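Side-chain contacts in NADPH-ferredoxin reductase FprA (Mycobacterium tuberculosis, PDB 1LQT), which transfers electrons between NADPH and ferredoxin by way of a bound FAD and may supply electrons to cytochrome P450 systems: residues P55-I60 with L212-D217; V129-A134 with V141-S146; R431-P436 with P440-A445. All coordinates share one frame; numbering follows the deposited sequence.

Overall arrangement
Along the chain, contact 2 (V129-A134 with V141-S146) is nested inside the long loop closed by contact 1 (P55-I60 with L212-D217), while contact 3 (R431-P436 with P440-A445) follows in the C-terminal region. Their centres lie about 18 to 20 Å apart. Contact 1 sits beside the flavin and the bound NADP derivative, bringing the loop after helix 48-51 to helix 209-214. Contact 2 folds the chain back on helix 125-132 and touches both others: P55 packs on Y132 and N133, and N133 O probably accepts a hydrogen bond from K443 NZ. The C-terminal turn of contact 3 is thus joined through the residues that close helix 125-132 to the loop bordering the cofactors.

Contact 1: P55-I60 with L212-D217. With FAD (flavin-adenine dinucleotide), chain H; ACT (acetate ion), chain E.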
loop_
_atom_site.group_PDB
_atom_site.type_symbol
_atom_site.label_atom_id
_atom_site.label_comp_id
_atom_site.label_asym_id
_atom_site.label_seq_id
_atom_site.Cartn_x
_atom_site.Cartn_y
_atom_site.Cartn_z
ATOM N N PRO A 55 -10.302 2.400 -5.624
ATOM C CA PRO A 55 -10.850 2.811 -6.932
ATOM C C PRO A 55 -11.838 3.981 -6.839
ATOM O O PRO A 55 -12.076 4.637 -7.824
ATOM C CB PRO A 55 -11.469 1.520 -7.465
ATOM C CG PRO A 55 -11.780 0.736 -6.256
ATOM C CD PRO A 55 -10.620 0.997 -5.304
ATOM N N ASP A 56 -12.416 4.197 -5.657
ATOM C CA ASP A 56 -13.255 5.367 -5.421
ATOM C C ASP A 56 -12.469 6.549 -4.880
ATOM O O ASP A 56 -13.053 7.538 -4.441
ATOM C CB ASP A 56 -14.460 5.020 -4.543
ATOM C CG ASP A 56 -14.082 4.588 -3.154
ATOM O OD1 ASP A 56 -12.912 4.177 -2.942
ATOM O OD2 ASP A 56 -14.942 4.617 -2.239
ATOM N N HIS A 57 -11.132 6.487 -4.968
ATOM C CA HIS A 57 -10.252 7.606 -4.599
ATOM C C HIS A 57 -9.409 8.019 -5.839
ATOM O O HIS A 57 -8.175 8.098 -5.777
ATOM C CB HIS A 57 -9.306 7.235 -3.431
ATOM C CG HIS A 57 -9.953 7.256 -2.077
ATOM N ND1 HIS A 57 -9.461 6.549 -1.012
ATOM C CD2 HIS A 57 -10.942 8.030 -1.572
ATOM C CE1 HIS A 57 -10.201 6.776 0.057
ATOM N NE2 HIS A 57 -11.130 7.653 -0.264
ATOM N N PRO A 58 -10.030 8.294 -6.979
ATOM C CA PRO A 58 -9.230 8.616 -8.170
ATOM C C PRO A 58 -8.433 9.902 -8.082
ATOM O O PRO A 58 -7.380 10.026 -8.728
ATOM C CB PRO A 58 -10.282 8.753 -9.285
ATOM C CG PRO A 58 -11.518 9.186 -8.555
ATOM C CD PRO A 58 -11.478 8.357 -7.287
ATOM N N LYS A 59 -8.866 10.886 -7.309
ATOM C CA LYS A 59 -8.199 12.162 -7.333
ATOM C C LYS A 59 -6.760 12.095 -6.923
ATOM O O LYS A 59 -5.917 12.706 -7.554
ATOM C CB LYS A 59 -8.930 13.179 -6.464
ATOM C CG LYS A 59 -10.309 13.464 -6.849
ATOM C CD LYS A 59 -11.022 14.323 -5.789
ATOM C CE LYS A 59 -12.479 14.526 -6.122
ATOM N NZ LYS A 59 -13.083 15.486 -5.160
ATOM N N ILE A 60 -6.412 11.364 -5.891
ATOM C CA ILE A 60 -4.993 11.423 -5.541
ATOM C C ILE A 60 -4.112 10.653 -6.500
ATOM O O ILE A 60 -2.931 10.880 -6.555
ATOM C CB ILE A 60 -4.749 10.983 -4.156
ATOM C CG1 ILE A 60 -5.331 9.606 -3.968
ATOM C CG2 ILE A 60 -5.359 11.969 -3.200
ATOM C CD1 ILE A 60 -4.446 8.859 -3.136
ATOM N N LEU A 212 -12.991 9.589 7.226
ATOM C CA LEU A 212 -14.156 9.336 8.069
ATOM C C LEU A 212 -15.381 10.094 7.573
ATOM O O LEU A 212 -16.481 9.555 7.584
ATOM C CB LEU A 212 -13.858 9.725 9.506
ATOM C CG LEU A 212 -12.936 8.795 10.297
ATOM C CD1 LEU A 212 -12.606 9.431 11.633
ATOM C CD2 LEU A 212 -13.616 7.433 10.461
ATOM N N ARG A 213 -15.202 11.325 7.133
ATOM C CA ARG A 213 -16.325 12.134 6.648
ATOM C C ARG A 213 -16.983 11.541 5.425
ATOM O O ARG A 213 -18.209 11.609 5.285
ATOM C CB ARG A 213 -15.885 13.557 6.345
ATOM C CG ARG A 213 -15.559 14.415 7.521
ATOM C CD ARG A 213 -15.317 15.891 7.112
ATOM N NE ARG A 213 -14.730 16.669 8.185
ATOM C CZ ARG A 213 -15.407 17.212 9.163
ATOM N NH1 ARG A 213 -16.731 17.066 9.223
ATOM N NH2 ARG A 213 -14.753 17.901 10.094
ATOM N N GLU A 214 -16.155 10.997 4.538
ATOM C CA GLU A 214 -16.644 10.427 3.277
ATOM C C GLU A 214 -17.645 9.314 3.447
ATOM O O GLU A 214 -18.440 9.066 2.552
ATOM C CB GLU A 214 -15.495 9.793 2.455
ATOM C CG GLU A 214 -14.441 10.700 1.953
ATOM C CD GLU A 214 -13.370 9.959 1.183
ATOM O OE1 GLU A 214 -13.143 8.688 1.341
ATOM O OE2 GLU A 214 -12.704 10.686 0.449
ATOM N N LEU A 215 -17.621 8.642 4.595
ATOM C CA LEU A 215 -18.521 7.535 4.825
ATOM C C LEU A 215 -19.989 7.990 4.776
ATOM O O LEU A 215 -20.860 7.183 4.453
ATOM C CB LEU A 215 -18.211 6.872 6.165
ATOM C CG LEU A 215 -16.750 6.424 6.361
ATOM C CD1 LEU A 215 -16.538 5.911 7.746
ATOM C CD2 LEU A 215 -16.344 5.406 5.315
ATOM N N ALA A 216 -20.235 9.246 5.119
ATOM C CA ALA A 216 -21.587 9.803 5.136
ATOM C C ALA A 216 -22.202 9.845 3.756
ATOM O O ALA A 216 -23.419 9.968 3.619
ATOM C CB ALA A 216 -21.568 11.200 5.722
ATOM N N ASP A 217 -21.372 9.761 2.729
ATOM C CA ASP A 217 -21.846 9.870 1.347
ATOM C C ASP A 217 -22.047 8.545 0.628
ATOM O O ASP A 217 -22.285 8.501 -0.581
ATOM C CB ASP A 217 -20.893 10.770 0.581
ATOM C CG ASP A 217 -20.912 12.196 1.098
ATOM O OD1 ASP A 217 -21.976 12.678 1.556
ATOM O OD2 ASP A 217 -19.915 12.931 1.082
HETATM P PA FAD H . 4.893 1.181 -3.081
HETATM O O1A FAD H . 4.352 -0.058 -2.489
HETATM O O2A FAD H . 3.969 2.234 -3.572
HETATM O O5B FAD H . 5.832 0.792 -4.316
HETATM C C5B FAD H . 6.720 -0.329 -4.214
HETATM C C4B FAD H . 7.003 -0.786 -5.640
HETATM O O4B FAD H . 8.099 -1.695 -5.578
HETATM C C3B FAD H . 5.838 -1.533 -6.300
HETATM O O3B FAD H . 5.569 -1.062 -7.600
HETATM C C2B FAD H . 6.307 -2.964 -6.277
HETATM O O2B FAD H . 5.741 -3.811 -7.251
HETATM C C1B FAD H . 7.824 -2.792 -6.426
HETATM N N9A FAD H . 8.615 -3.928 -5.972
HETATM C C8A FAD H . 8.481 -4.585 -4.780
HETATM N N7A FAD H . 9.363 -5.568 -4.651
HETATM C C5A FAD H . 10.074 -5.562 -5.836
HETATM C C6A FAD H . 11.119 -6.370 -6.290
HETATM N N6A FAD H . 11.674 -7.337 -5.574
HETATM N N1A FAD H . 11.619 -6.091 -7.525
HETATM C C2A FAD H . 11.097 -5.061 -8.245
HETATM N N3A FAD H . 10.102 -4.248 -7.869
HETATM C C4A FAD H . 9.624 -4.539 -6.655
HETATM N N1 FAD H . -1.699 7.503 0.315
HETATM C C2 FAD H . -2.349 8.653 -0.020
HETATM O O2 FAD H . -1.769 9.722 -0.029
HETATM N N3 FAD H . -3.698 8.593 -0.327
HETATM C C4 FAD H . -4.414 7.434 -0.400
HETATM O O4 FAD H . -5.624 7.444 -0.723
HETATM C C4X FAD H . -3.727 6.250 -0.106
HETATM N N5 FAD H . -4.370 5.034 -0.180
HETATM C C5X FAD H . -3.695 3.887 0.151
HETATM C C6 FAD H . -4.339 2.675 0.107
HETATM C C7 FAD H . -3.725 1.500 0.503
HETATM C C7M FAD H . -4.464 0.193 0.420
HETATM C C8 FAD H . -2.392 1.560 0.926
HETATM C C8M FAD H . -1.680 0.320 1.391
HETATM C C9 FAD H . -1.716 2.779 0.955
HETATM C C9A FAD H . -2.351 3.952 0.571
HETATM N N10 FAD H . -1.698 5.189 0.614
HETATM C C10 FAD H . -2.372 6.330 0.255
HETATM C "C1'" FAD H . -0.261 5.308 0.996
HETATM C "C2'" FAD H . 0.653 5.153 -0.219
HETATM O "O2'" FAD H . 0.215 4.040 -0.959
HETATM C "C3'" FAD H . 2.106 4.945 0.250
HETATM O "O3'" FAD H . 2.570 6.080 0.974
HETATM C "C4'" FAD H . 3.138 4.795 -0.868
HETATM O "O4'" FAD H . 2.595 4.109 -1.992
HETATM C "C5'" FAD H . 4.377 4.059 -0.357
HETATM O "O5'" FAD H . 5.338 4.168 -1.414
HETATM P P FAD H . 6.552 3.170 -1.632
HETATM O O1P FAD H . 7.253 3.715 -2.817
HETATM O O2P FAD H . 7.353 2.940 -0.392
HETATM O O3P FAD H . 5.908 1.757 -1.958
HETATM C C ACT E . -10.637 11.013 -4.321
HETATM O O ACT E . -11.101 10.869 -5.447
HETATM O OXT ACT E . -11.428 11.284 -3.400
HETATM C CH3 ACT E . -9.194 10.884 -4.033
#
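H57 and E214 are joined by a side-chain hydrogen bond, from H57 NE2 to E214 OE1 at 2.8 Å. It is almost straight, with an N-H...O angle of 176°. The acceptor lies in the plane of the imidazole, at its edge, and receives the N-H through its syn lone pair, on the side of OE2. The carboxylate is turned 43° from the ring. An extended chain beyond CG carries this group from the helix to the histidine, spanning backbones whose CA atoms are 10.5 Å apart at H57 and E214. D56 turns its carboxylate to another partner, a salt bridge with R164 on helix 157-167; the same arginine also packs against H57 and L215.

The histidine belongs to both the FAD pocket and the pocket of the bound 4-oxo derivative of NADP. Its His-carboxylate bond to E214 joins the loop after helix 48-51, beside the flavin, to helix 209-214, which probably belongs to the NADP-binding part. Because NE2 donates to E214, the rotation of the imidazole about CB-CG is restrained where its other nitrogen nears the flavin: H57 ND1 is 4.0 Å from FAD O4.

An acetate, probably from the crystallisation liquor, lies against residues 57-60. K59 N donates to the acetate O at 2.9 Å, while the aliphatic chain of K59 runs alongside the anion, its CG 3.1 Å from the same oxygen. The acetate methyl packs 3.7 Å from H57 CB, and P58 CD borders the oxygen held by K59.

Contact 2: V129-A134 with V141-S146; sequences VGWYNA and VSPDLS
The C-terminal end of helix 125-132, closed by a Schellman motif with A134 as its positive-phi C-prime residue, presents W131 to the loop that leads into strand 149-153. The indole is the main surface of the contact: P143 and the backbone at S142 cover one face, with V141 and L145 touching the side chain at its two ends. With CG anti to the backbone N (chi1 175°), the ring reaches away from the helix to meet them. P143 supplies a CH-pi contact: its CD stands 3.5 Å from the centroid of the six-membered ring of W131 and only 4° off the ring normal. P143 CG follows over the far rim, 3.8 Å from W131 CZ3. Nearer the pyrrole side of the same face, S142 N is 3.5 Å from W131 NE1. Apolar contacts continue at the ends, where V141 CB lies 3.9 Å from W131 CB and L145 CD1 is 4.1 Å from W131 CH2.

The indole N-H is satisfied by water. W131 NE1 donates in the ring plane to a water at 2.9 Å, which also bonds to S142 OG at 2.7 Å, a bridge that links tryptophan and serine without direct side-chain bonding. Around L145 the loop forms an Asx turn: D144 OD1 accepts from both the backbone N and the hydroxyl of S146.

Helix 180-186 flanks the tryptophan, with H181 stacked on the indole and A182 and S185 packed against it, while L145 reaches L186 of that helix and L166 of helix 157-167.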
loop_
_atom_site.group_PDB
_atom_site.type_symbol
_atom_site.label_atom_id
_atom_site.label_comp_id
_atom_site.label_asym_id
_atom_site.label_seq_id
_atom_site.Cartn_x
_atom_site.Cartn_y
_atom_site.Cartn_z
ATOM N N VAL A 129 -7.440 -5.836 -1.154
ATOM C CA VAL A 129 -7.135 -4.651 -1.918
ATOM C C VAL A 129 -6.454 -5.009 -3.229
ATOM O O VAL A 129 -6.798 -4.504 -4.303
ATOM C CB VAL A 129 -6.259 -3.682 -1.111
ATOM C CG1 VAL A 129 -5.807 -2.508 -1.976
ATOM C CG2 VAL A 129 -6.982 -3.180 0.146
ATOM N N GLY A 130 -5.427 -5.851 -3.153
ATOM C CA GLY A 130 -4.767 -6.257 -4.372
ATOM C C GLY A 130 -5.754 -6.863 -5.359
ATOM O O GLY A 130 -5.700 -6.613 -6.555
ATOM N N TRP A 131 -6.650 -7.693 -4.839
ATOM C CA TRP A 131 -7.656 -8.312 -5.681
ATOM C C TRP A 131 -8.609 -7.279 -6.295
ATOM O O TRP A 131 -8.823 -7.286 -7.506
ATOM C CB TRP A 131 -8.399 -9.373 -4.868
ATOM C CG TRP A 131 -9.532 -10.013 -5.576
ATOM C CD1 TRP A 131 -9.490 -10.969 -6.541
ATOM C CD2 TRP A 131 -10.905 -9.758 -5.340
ATOM N NE1 TRP A 131 -10.758 -11.333 -6.918
ATOM C CE2 TRP A 131 -11.647 -10.598 -6.187
ATOM C CE3 TRP A 131 -11.586 -8.928 -4.468
ATOM C CZ2 TRP A 131 -13.050 -10.600 -6.192
ATOM C CZ3 TRP A 131 -12.959 -8.933 -4.469
ATOM C CH2 TRP A 131 -13.663 -9.747 -5.321
ATOM N N TYR A 132 -9.141 -6.374 -5.483
ATOM C CA TYR A 132 -10.087 -5.430 -6.051
ATOM C C TYR A 132 -9.435 -4.376 -6.937
ATOM O O TYR A 132 -10.114 -3.761 -7.746
ATOM C CB TYR A 132 -11.064 -4.841 -5.039
ATOM C CG TYR A 132 -10.592 -3.877 -3.973
ATOM C CD1 TYR A 132 -9.958 -2.704 -4.262
ATOM C CD2 TYR A 132 -10.875 -4.141 -2.643
ATOM C CE1 TYR A 132 -9.621 -1.793 -3.240
ATOM C CE2 TYR A 132 -10.563 -3.244 -1.641
ATOM C CZ TYR A 132 -9.941 -2.061 -1.933
ATOM O OH TYR A 132 -9.667 -1.189 -0.898
ATOM N N ASN A 133 -8.129 -4.194 -6.787
ATOM C CA ASN A 133 -7.400 -3.269 -7.635
ATOM C C ASN A 133 -6.644 -3.940 -8.788
ATOM O O ASN A 133 -5.839 -3.297 -9.448
ATOM C CB ASN A 133 -6.475 -2.359 -6.832
ATOM C CG ASN A 133 -7.154 -1.129 -6.303
ATOM O OD1 ASN A 133 -8.142 -0.643 -6.887
ATOM N ND2 ASN A 133 -6.598 -0.573 -5.242
ATOM N N ALA A 134 -6.944 -5.200 -9.046
ATOM C CA ALA A 134 -6.412 -5.913 -10.214
ATOM C C ALA A 134 -4.897 -6.044 -10.186
ATOM O O ALA A 134 -4.247 -6.093 -11.227
ATOM C CB ALA A 134 -6.873 -5.288 -11.522
ATOM N N VAL A 141 -7.494 -14.314 -5.355
ATOM C CA VAL A 141 -7.934 -14.244 -3.970
ATOM C C VAL A 141 -9.410 -14.631 -3.895
ATOM O O VAL A 141 -9.818 -15.394 -3.041
ATOM C CB VAL A 141 -7.658 -12.874 -3.376
ATOM C CG1 VAL A 141 -8.277 -12.732 -1.976
ATOM C CG2 VAL A 141 -6.162 -12.613 -3.290
ATOM N N SER A 142 -10.209 -14.054 -4.778
ATOM C CA SER A 142 -11.575 -14.483 -5.057
ATOM C C SER A 142 -12.379 -14.815 -3.800
ATOM O O SER A 142 -12.859 -15.927 -3.617
ATOM C CB SER A 142 -11.526 -15.676 -5.985
ATOM O OG SER A 142 -10.800 -15.350 -7.156
ATOM N N PRO A 143 -12.547 -13.836 -2.933
ATOM C CA PRO A 143 -13.266 -14.088 -1.695
ATOM C C PRO A 143 -14.744 -14.285 -1.969
ATOM O O PRO A 143 -15.303 -13.716 -2.900
ATOM C CB PRO A 143 -13.037 -12.805 -0.914
ATOM C CG PRO A 143 -12.941 -11.766 -1.956
ATOM C CD PRO A 143 -12.175 -12.414 -3.066
ATOM N N ASP A 144 -15.370 -15.099 -1.134
ATOM C CA ASP A 144 -16.817 -15.253 -1.160
ATOM C C ASP A 144 -17.426 -14.060 -0.443
ATOM O O ASP A 144 -17.234 -13.887 0.771
ATOM C CB ASP A 144 -17.196 -16.575 -0.486
ATOM C CG ASP A 144 -18.681 -16.870 -0.517
ATOM O OD1 ASP A 144 -19.493 -16.003 -0.871
ATOM O OD2 ASP A 144 -19.080 -17.992 -0.151
ATOM N N LEU A 145 -18.135 -13.226 -1.193
ATOM C CA LEU A 145 -18.743 -12.019 -0.685
ATOM C C LEU A 145 -20.253 -12.167 -0.552
ATOM O O LEU A 145 -20.966 -11.176 -0.489
ATOM C CB LEU A 145 -18.396 -10.837 -1.589
ATOM C CG LEU A 145 -16.900 -10.612 -1.750
ATOM C CD1 LEU A 145 -16.651 -9.371 -2.600
ATOM C CD2 LEU A 145 -16.209 -10.492 -0.413
ATOM N N SER A 146 -20.744 -13.396 -0.453
ATOM C CA SER A 146 -22.187 -13.651 -0.418
ATOM C C SER A 146 -22.794 -13.656 0.978
ATOM O O SER A 146 -24.008 -13.652 1.102
ATOM C CB SER A 146 -22.524 -14.972 -1.121
ATOM O OG SER A 146 -22.085 -16.083 -0.382
HETATM O O HOH W 1 -11.865 -13.365 -8.712
#

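Contact 3: R431-P436 with P440-A445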
loop_
_atom_site.group_PDB
_atom_site.type_symbol
_atom_site.label_atom_id
_atom_site.label_comp_id
_atom_site.label_asym_id
_atom_site.label_seq_id
_atom_site.Cartn_x
_atom_site.Cartn_y
_atom_site.Cartn_z
ATOM N N ARG A 431 -7.016 2.463 -20.550
ATOM C CA ARG A 431 -7.826 3.670 -20.559
ATOM C C ARG A 431 -8.908 3.614 -21.626
ATOM O O ARG A 431 -10.042 3.977 -21.389
ATOM C CB ARG A 431 -6.974 4.930 -20.679
ATOM C CG ARG A 431 -6.224 5.291 -19.418
ATOM C CD ARG A 431 -5.445 6.592 -19.489
ATOM N NE ARG A 431 -4.213 6.421 -20.235
ATOM C CZ ARG A 431 -4.024 6.740 -21.510
ATOM N NH1 ARG A 431 -4.977 7.301 -22.249
ATOM N NH2 ARG A 431 -2.859 6.476 -22.042
ATOM N N ALA A 432 -8.550 3.145 -22.820
ATOM C CA ALA A 432 -9.534 3.053 -23.902
ATOM C C ALA A 432 -10.603 2.022 -23.588
ATOM O O ALA A 432 -11.719 2.129 -24.074
ATOM C CB ALA A 432 -8.848 2.732 -25.220
ATOM N N ALA A 433 -10.284 1.018 -22.783
ATOM C CA ALA A 433 -11.261 0.042 -22.367
ATOM C C ALA A 433 -12.282 0.647 -21.414
ATOM O O ALA A 433 -13.430 0.269 -21.420
ATOM C CB ALA A 433 -10.576 -1.144 -21.726
ATOM N N GLY A 434 -11.862 1.582 -20.591
ATOM C CA GLY A 434 -12.724 2.139 -19.568
ATOM C C GLY A 434 -13.552 3.320 -20.001
ATOM O O GLY A 434 -14.713 3.432 -19.633
ATOM N N GLU A 435 -12.949 4.231 -20.748
ATOM C CA GLU A 435 -13.617 5.505 -21.007
ATOM C C GLU A 435 -15.006 5.354 -21.632
ATOM O O GLU A 435 -15.902 6.066 -21.221
ATOM C CB GLU A 435 -12.715 6.484 -21.760
ATOM C CG GLU A 435 -11.579 7.016 -20.896
ATOM C CD GLU A 435 -10.794 8.141 -21.528
ATOM O OE1 GLU A 435 -11.138 8.606 -22.622
ATOM O OE2 GLU A 435 -9.818 8.597 -20.904
ATOM N N PRO A 436 -15.230 4.479 -22.607
ATOM C CA PRO A 436 -16.571 4.330 -23.176
ATOM C C PRO A 436 -17.615 3.857 -22.198
ATOM O O PRO A 436 -18.817 3.935 -22.490
ATOM C CB PRO A 436 -16.378 3.287 -24.272
ATOM C CG PRO A 436 -14.938 3.348 -24.594
ATOM C CD PRO A 436 -14.223 3.655 -23.315
ATOM N N PRO A 440 -12.270 5.321 -15.581
ATOM C CA PRO A 440 -10.962 5.830 -15.997
ATOM C C PRO A 440 -10.169 4.816 -16.822
ATOM O O PRO A 440 -9.433 5.191 -17.721
ATOM C CB PRO A 440 -10.270 6.167 -14.663
ATOM C CG PRO A 440 -11.399 6.385 -13.712
ATOM C CD PRO A 440 -12.461 5.450 -14.119
ATOM N N ARG A 441 -10.321 3.555 -16.456
ATOM C CA ARG A 441 -9.659 2.478 -17.162
ATOM C C ARG A 441 -10.304 1.168 -16.735
ATOM O O ARG A 441 -11.001 1.113 -15.718
ATOM C CB ARG A 441 -8.154 2.429 -16.879
ATOM C CG ARG A 441 -7.806 2.046 -15.468
ATOM C CD ARG A 441 -6.300 1.990 -15.199
ATOM N NE ARG A 441 -5.649 3.277 -15.412
ATOM C CZ ARG A 441 -4.646 3.549 -16.275
ATOM N NH1 ARG A 441 -4.074 2.627 -17.058
ATOM N NH2 ARG A 441 -4.198 4.787 -16.347
ATOM N N VAL A 442 -10.043 0.124 -17.518
ATOM C CA VAL A 442 -10.306 -1.256 -17.091
ATOM C C VAL A 442 -8.969 -1.924 -17.122
ATOM O O VAL A 442 -8.334 -1.999 -18.161
ATOM C CB VAL A 442 -11.330 -1.998 -17.977
ATOM C CG1 VAL A 442 -11.532 -3.391 -17.466
ATOM C CG2 VAL A 442 -12.623 -1.248 -18.062
ATOM N N LYS A 443 -8.518 -2.382 -15.969
ATOM C CA LYS A 443 -7.199 -2.943 -15.835
ATOM C C LYS A 443 -7.099 -4.363 -16.322
ATOM O O LYS A 443 -7.994 -5.171 -16.157
ATOM C CB LYS A 443 -6.760 -2.889 -14.378
ATOM C CG LYS A 443 -6.508 -1.500 -13.860
ATOM C CD LYS A 443 -6.156 -1.531 -12.392
ATOM C CE LYS A 443 -5.888 -0.165 -11.860
ATOM N NZ LYS A 443 -5.678 -0.211 -10.354
ATOM N N LEU A 444 -5.932 -4.659 -16.896
ATOM C CA LEU A 444 -5.537 -6.016 -17.229
ATOM C C LEU A 444 -5.041 -6.631 -15.903
ATOM O O LEU A 444 -4.091 -6.143 -15.288
ATOM C CB LEU A 444 -4.442 -5.962 -18.285
ATOM C CG LEU A 444 -4.906 -5.399 -19.629
ATOM C CD1 LEU A 444 -3.724 -4.982 -20.449
ATOM C CD2 LEU A 444 -5.731 -6.431 -20.380
ATOM N N ALA A 445 -5.707 -7.696 -15.467
ATOM C CA ALA A 445 -5.613 -8.160 -14.088
ATOM C C ALA A 445 -4.691 -9.345 -13.854
ATOM O O ALA A 445 -4.544 -9.793 -12.729
ATOM C CB ALA A 445 -7.004 -8.485 -13.557
HETATM O O HOH W 2 -9.106 7.782 -18.440
#
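R431 and R441 lie against each other where the chain turns back at the C-terminal end of helix 420-434 and passes the helix it has just left. The R441 chain is bent at chi3 (61°), which brings its guanidinium over the aliphatic part of R431, with R431 CG 3.7 Å from R441 NH2 and offset toward the rim of the group. The two guanidinium planes stand 76° apart, and R431 NE comes within 4.2 Å of R441 NH2. G434 CA is 3.9 Å from R441 C, so the two backbones pass at close range. V442 packs beside G434, its CB 3.9 Å from A433 CB and its CG2 against G434 CA. At the P440 carbonyl, R431 CA makes a CH...O contact with P440 O at 3.6 Å.

Farther out, both positive groups share a counter-charge: D427, one turn earlier on the helix, forms salt bridges with R431 and R441, and E430 adds a second partner for R441. Backbone hydrogen bonding between V442 and E430 holds the returning chain to the helix. A water donates both to P440 O and, at 2.7 Å, to E435 OE2.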